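Local coordinates for flocculation protein FLO11 (Saccharomyces cerevisiae, PDB 4UYT) that mediates homotypic adhesion between yeast cells through its N-terminal adhesin domain, supporting flocculation, invasive growth and biofilm formation, at residues A[40-43]-A[44-48]; A[20-23]-A[24-28]. All coordinates share one frame; numbering follows the deposited sequence.

Contact 1 (A[40-43]-A[44-48]). With NA (sodium ion), chain G.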
loop_
_atom_site.group_PDB
_atom_site.type_symbol
_atom_site.label_atom_id
_atom_site.label_comp_id
_atom_site.label_asym_id
_atom_site.label_seq_id
_atom_site.Cartn_x
_atom_site.Cartn_y
_atom_site.Cartn_z
ATOM N N SER A 40 -0.448 12.412 8.383
ATOM C CA SER A 40 -0.412 13.819 8.720
ATOM C C SER A 40 -1.240 14.599 7.734
ATOM O O SER A 40 -1.088 14.478 6.516
ATOM C CB SER A 40 1.035 14.318 8.670
ATOM O OG SER A 40 1.166 15.689 8.940
ATOM N N TRP A 41 -2.095 15.458 8.254
ATOM C CA TRP A 41 -2.856 16.369 7.389
ATOM C C TRP A 41 -1.952 17.488 6.913
ATOM O O TRP A 41 -1.297 18.151 7.740
ATOM C CB TRP A 41 -4.016 16.928 8.188
ATOM C CG TRP A 41 -4.879 17.891 7.419
ATOM C CD1 TRP A 41 -5.459 17.687 6.205
ATOM C CD2 TRP A 41 -5.228 19.208 7.832
ATOM N NE1 TRP A 41 -6.134 18.788 5.839
ATOM C CE2 TRP A 41 -6.032 19.770 6.805
ATOM C CE3 TRP A 41 -4.933 19.937 8.973
ATOM C CZ2 TRP A 41 -6.649 21.008 6.928
ATOM C CZ3 TRP A 41 -5.555 21.226 9.070
ATOM C CH2 TRP A 41 -6.380 21.717 8.066
ATOM N N VAL A 42 -1.970 17.727 5.596
ATOM C CA VAL A 42 -1.162 18.768 4.977
ATOM C C VAL A 42 -1.984 20.068 4.885
ATOM O O VAL A 42 -1.608 21.086 5.482
ATOM C CB VAL A 42 -0.603 18.323 3.617
ATOM C CG1 VAL A 42 0.350 19.374 3.094
ATOM C CG2 VAL A 42 0.052 16.951 3.722
ATOM N N GLN A 43 -3.067 20.016 4.131
ATOM C CA GLN A 43 -4.050 21.082 4.000
ATOM C C GLN A 43 -5.164 20.505 3.115
ATOM O O GLN A 43 -5.048 19.394 2.598
ATOM C CB GLN A 43 -3.489 22.372 3.422
ATOM C CG GLN A 43 -2.919 22.210 2.025
ATOM C CD GLN A 43 -2.502 23.521 1.422
ATOM O OE1 GLN A 43 -1.616 24.174 1.926
ATOM N NE2 GLN A 43 -3.158 23.936 0.344
ATOM N N ASP A 44 -6.233 21.260 2.910
ATOM C CA ASP A 44 -7.323 20.796 2.066
ATOM C C ASP A 44 -7.779 19.434 2.584
ATOM O O ASP A 44 -8.013 19.295 3.801
ATOM C CB ASP A 44 -6.904 20.796 0.578
ATOM C CG ASP A 44 -6.432 22.166 0.083
ATOM O OD1 ASP A 44 -7.023 23.192 0.485
ATOM O OD2 ASP A 44 -5.457 22.212 -0.689
ATOM N N ASN A 45 -7.921 18.474 1.690
ATOM C CA ASN A 45 -8.167 17.065 2.124
ATOM C C ASN A 45 -6.998 16.165 1.780
ATOM O O ASN A 45 -7.168 14.971 1.500
ATOM C CB ASN A 45 -9.482 16.502 1.548
ATOM C CG ASN A 45 -10.648 17.203 2.167
ATOM O OD1 ASN A 45 -10.858 17.082 3.375
ATOM N ND2 ASN A 45 -11.408 17.923 1.386
ATOM N N THR A 46 -5.814 16.763 1.827
ATOM C CA THR A 46 -4.582 16.114 1.454
ATOM C C THR A 46 -3.839 15.665 2.711
ATOM O O THR A 46 -3.633 16.468 3.641
ATOM C CB THR A 46 -3.713 17.078 0.663
ATOM O OG1 THR A 46 -4.472 17.551 -0.453
ATOM C CG2 THR A 46 -2.469 16.406 0.170
ATOM N N TYR A 47 -3.426 14.393 2.710
ATOM C CA TYR A 47 -2.700 13.792 3.839
ATOM C C TYR A 47 -1.453 13.145 3.307
ATOM O O TYR A 47 -1.457 12.522 2.249
ATOM C CB TYR A 47 -3.560 12.706 4.531
ATOM C CG TYR A 47 -4.870 13.231 5.013
ATOM C CD1 TYR A 47 -5.955 13.374 4.161
ATOM C CD2 TYR A 47 -5.037 13.590 6.346
ATOM C CE1 TYR A 47 -7.129 13.881 4.604
ATOM C CE2 TYR A 47 -6.239 14.081 6.801
ATOM C CZ TYR A 47 -7.290 14.231 5.915
ATOM O OH TYR A 47 -8.472 14.711 6.378
ATOM N N GLN A 48 -0.390 13.282 4.099
ATOM C CA GLN A 48 0.849 12.577 3.859
ATOM C C GLN A 48 0.829 11.319 4.710
ATOM O O GLN A 48 0.712 11.399 5.933
ATOM C CB GLN A 48 2.032 13.464 4.223
ATOM C CG GLN A 48 3.357 12.829 3.881
ATOM C CD GLN A 48 4.491 13.785 4.024
ATOM O OE1 GLN A 48 4.797 14.213 5.116
ATOM N NE2 GLN A 48 5.122 14.137 2.918
HETATM NA NA NA G . 3.010 10.436 7.310
HETATM O O HOH W 1 4.586 12.255 7.239
#
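The beta hairpin of strands 32-43 and 46-55 in this fibronectin type III-like domain turns back on itself here, with W41 crossing Y47 on one face and its indole reaching over to the turn. S40 and Q48 form an antiparallel hydrogen-bonded pair: the S40 amide meets Q48 O at 2.9 Å, and the Q48 amide returns to S40 O. Nearer the bend, V42 N donates to T46 O and T46 N to Q43 O, the latter bond being 2.8 Å long.

W41 and Y47 make up the intervening non-hydrogen-bonded pair. With CG of W41 anti to its own backbone N (chi1 180°), the indole is carried along the strand toward the bend. Its CD1 lies over one face of the Y47 ring, 3.7 Å from CE2, while the two ring planes are inclined at 47°. NE1 then extends the backbone pairing with a side-chain bond, donating to D44 O at 2.8 Å; the carbonyl oxygen lies close to the indole plane, but the donor stands above the carbonyl plane. The indole is thus fixed both by ring contact and by a polar tie to the turn. Y47 is anchored beyond the hairpin as well, its OH bonded to D171 N and its ring edge-to-face with W168.

At the exposed tip, in one of two modelled conformers of Q43, its side chain runs beside that of D44 and NE2 can donate to D44 OD2. At the opposite end, Q48 O joins S38 OG in binding a sodium ion, and a sodium-bound water donates to Q48 OE1. The indole-to-carbonyl bond is an addition particular to this turn; the paired neighbouring strands and the short connection between them are those of a beta hairpin.

Contact 2 (A[20-23]-A[24-28])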
loop_
_atom_site.group_PDB
_atom_site.type_symbol
_atom_site.label_atom_id
_atom_site.label_comp_id
_atom_site.label_asym_id
_atom_site.label_seq_id
_atom_site.Cartn_x
_atom_site.Cartn_y
_atom_site.Cartn_z
ATOM N N PHE A 20 -7.591 -11.696 4.047
ATOM C CA PHE A 20 -6.875 -11.149 2.879
ATOM C C PHE A 20 -5.968 -12.189 2.247
ATOM O O PHE A 20 -5.702 -12.162 1.036
ATOM C CB PHE A 20 -6.070 -9.902 3.265
ATOM C CG PHE A 20 -6.932 -8.791 3.780
ATOM C CD1 PHE A 20 -7.575 -7.937 2.911
ATOM C CD2 PHE A 20 -7.134 -8.627 5.129
ATOM C CE1 PHE A 20 -8.418 -6.947 3.379
ATOM C CE2 PHE A 20 -7.984 -7.663 5.602
ATOM C CZ PHE A 20 -8.631 -6.826 4.729
ATOM N N ASN A 21 -5.504 -13.129 3.054
ATOM C CA ASN A 21 -4.555 -14.108 2.575
ATOM C C ASN A 21 -5.125 -14.927 1.446
ATOM O O ASN A 21 -4.428 -15.250 0.484
ATOM C CB ASN A 21 -4.118 -15.001 3.735
ATOM C CG ASN A 21 -3.163 -14.282 4.665
ATOM O OD1 ASN A 21 -2.463 -13.330 4.258
ATOM N ND2 ASN A 21 -3.111 -14.725 5.908
ATOM N N TRP A 22 -6.401 -15.250 1.558
ATOM C CA TRP A 22 -7.068 -16.024 0.522
ATOM C C TRP A 22 -6.884 -15.458 -0.897
ATOM O O TRP A 22 -6.627 -16.193 -1.845
ATOM C CB TRP A 22 -8.547 -16.131 0.880
ATOM C CG TRP A 22 -9.412 -16.818 -0.079
ATOM C CD1 TRP A 22 -9.734 -18.141 -0.068
ATOM C CD2 TRP A 22 -10.143 -16.232 -1.165
ATOM N NE1 TRP A 22 -10.605 -18.424 -1.086
ATOM C CE2 TRP A 22 -10.884 -17.273 -1.770
ATOM C CE3 TRP A 22 -10.264 -14.934 -1.669
ATOM C CZ2 TRP A 22 -11.715 -17.061 -2.879
ATOM C CZ3 TRP A 22 -11.091 -14.719 -2.769
ATOM C CH2 TRP A 22 -11.804 -15.783 -3.364
ATOM N N HIS A 23 -6.996 -14.148 -1.030
ATOM C CA HIS A 23 -6.919 -13.533 -2.340
ATOM C C HIS A 23 -5.539 -13.635 -2.988
ATOM O O HIS A 23 -5.432 -13.763 -4.203
ATOM C CB HIS A 23 -7.353 -12.069 -2.259
ATOM C CG HIS A 23 -7.505 -11.426 -3.589
ATOM N ND1 HIS A 23 -8.544 -11.691 -4.455
ATOM C CD2 HIS A 23 -6.697 -10.560 -4.231
ATOM C CE1 HIS A 23 -8.381 -10.976 -5.557
ATOM N NE2 HIS A 23 -7.266 -10.279 -5.438
ATOM N N MET A 24 -4.483 -13.572 -2.184
ATOM C CA MET A 24 -3.137 -13.835 -2.673
ATOM C C MET A 24 -2.921 -15.338 -2.918
ATOM O O MET A 24 -2.430 -15.730 -3.976
ATOM C CB MET A 24 -2.111 -13.289 -1.701
ATOM C CG MET A 24 -2.073 -11.764 -1.786
ATOM S SD MET A 24 -1.236 -10.885 -0.427
ATOM C CE MET A 24 -2.435 -11.150 0.902
ATOM N N ASP A 25 -3.374 -16.197 -1.995
ATOM C CA ASP A 25 -3.248 -17.649 -2.160
ATOM C C ASP A 25 -3.887 -18.097 -3.465
ATOM O O ASP A 25 -3.330 -18.945 -4.164
ATOM C CB ASP A 25 -3.883 -18.404 -0.988
ATOM C CG ASP A 25 -3.174 -18.188 0.353
ATOM O OD1 ASP A 25 -2.021 -17.713 0.414
ATOM O OD2 ASP A 25 -3.791 -18.555 1.373
ATOM N N GLN A 26 -5.085 -17.617 -3.772
ATOM C CA GLN A 26 -5.804 -18.012 -4.988
ATOM C C GLN A 26 -5.036 -17.724 -6.279
ATOM O O GLN A 26 -5.256 -18.368 -7.291
ATOM C CB GLN A 26 -7.172 -17.322 -5.053
ATOM C CG GLN A 26 -8.185 -17.830 -4.035
ATOM C CD GLN A 26 -8.750 -19.195 -4.376
ATOM O OE1 GLN A 26 -8.562 -20.161 -3.630
ATOM N NE2 GLN A 26 -9.440 -19.285 -5.508
ATOM N N GLN A 27 -4.160 -16.721 -6.232
ATOM C CA GLN A 27 -3.360 -16.289 -7.374
ATOM C C GLN A 27 -1.940 -16.835 -7.327
ATOM O O GLN A 27 -1.121 -16.458 -8.161
ATOM C CB GLN A 27 -3.275 -14.760 -7.399
ATOM C CG GLN A 27 -4.614 -14.071 -7.544
ATOM C CD GLN A 27 -4.460 -12.571 -7.494
ATOM O OE1 GLN A 27 -4.669 -11.946 -6.448
ATOM N NE2 GLN A 27 -4.066 -11.977 -8.614
ATOM N N ASN A 28 -1.648 -17.676 -6.339
ATOM C CA ASN A 28 -0.297 -18.162 -6.112
ATOM C C ASN A 28 0.711 -17.037 -5.870
ATOM O O ASN A 28 1.876 -17.141 -6.226
ATOM C CB ASN A 28 0.143 -19.048 -7.284
ATOM C CG ASN A 28 1.404 -19.814 -6.987
ATOM O OD1 ASN A 28 1.613 -20.305 -5.879
ATOM N ND2 ASN A 28 2.256 -19.929 -7.990
#
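W22 and Q26 meet because their torsions converge: CG of W22 is anti to its backbone N (chi1 177°), whereas Q26 starts with CG anti to its carbonyl carbon and then bends at chi2 (-74°). W22 lies in the short helix 21-25, and Q26, its i to i+4 partner, follows close behind. Q26 CG sits over the six-membered ring of W22, 3.8 Å from its centroid, in a CH-pi contact, and the amide beyond it lies stacked almost parallel to the indole, the planes differing by 8°. H158, from elsewhere in the chain, also stacks with W22.

The backbone repeats the same spacing. D25 N donates nearly straight to N21 O at 2.9 Å, and Q26 N donates to W22 O at 2.8 Å. D19 OD1 accepts from W22 N. After the helix comes a Schellman motif, in which N28 has positive phi and two bonds return to the last turn: Q27 N donates to M24 O, and N28 N to D25 O, the second going with a type I turn from D25 to N28. D25 OD1, meanwhile, accepts a bond from Q31 NE2.

M24 also packs on D162, from a loop elsewhere in the chain. Its terminal methyl reaches back along the segment, bringing CE to 3.4 Å from F20 O.

Contact 2 comes first along the chain, and the two are in series: helix 21-25 is followed directly by strand 32-43, whose far end supplies the first half of contact 1. Despite this succession they lie on opposite sides of the chain's centre, their own centres about 33 Å apart and their nearest atoms about 20 Å apart. Sodium is bound directly in contact 1, while in contact 2 the W22 side chain remains about 9 Å from a sodium ion. Both are local contacts within the Flo11 domain, one at a hairpin between long strands and the other at a helix of little more than one turn.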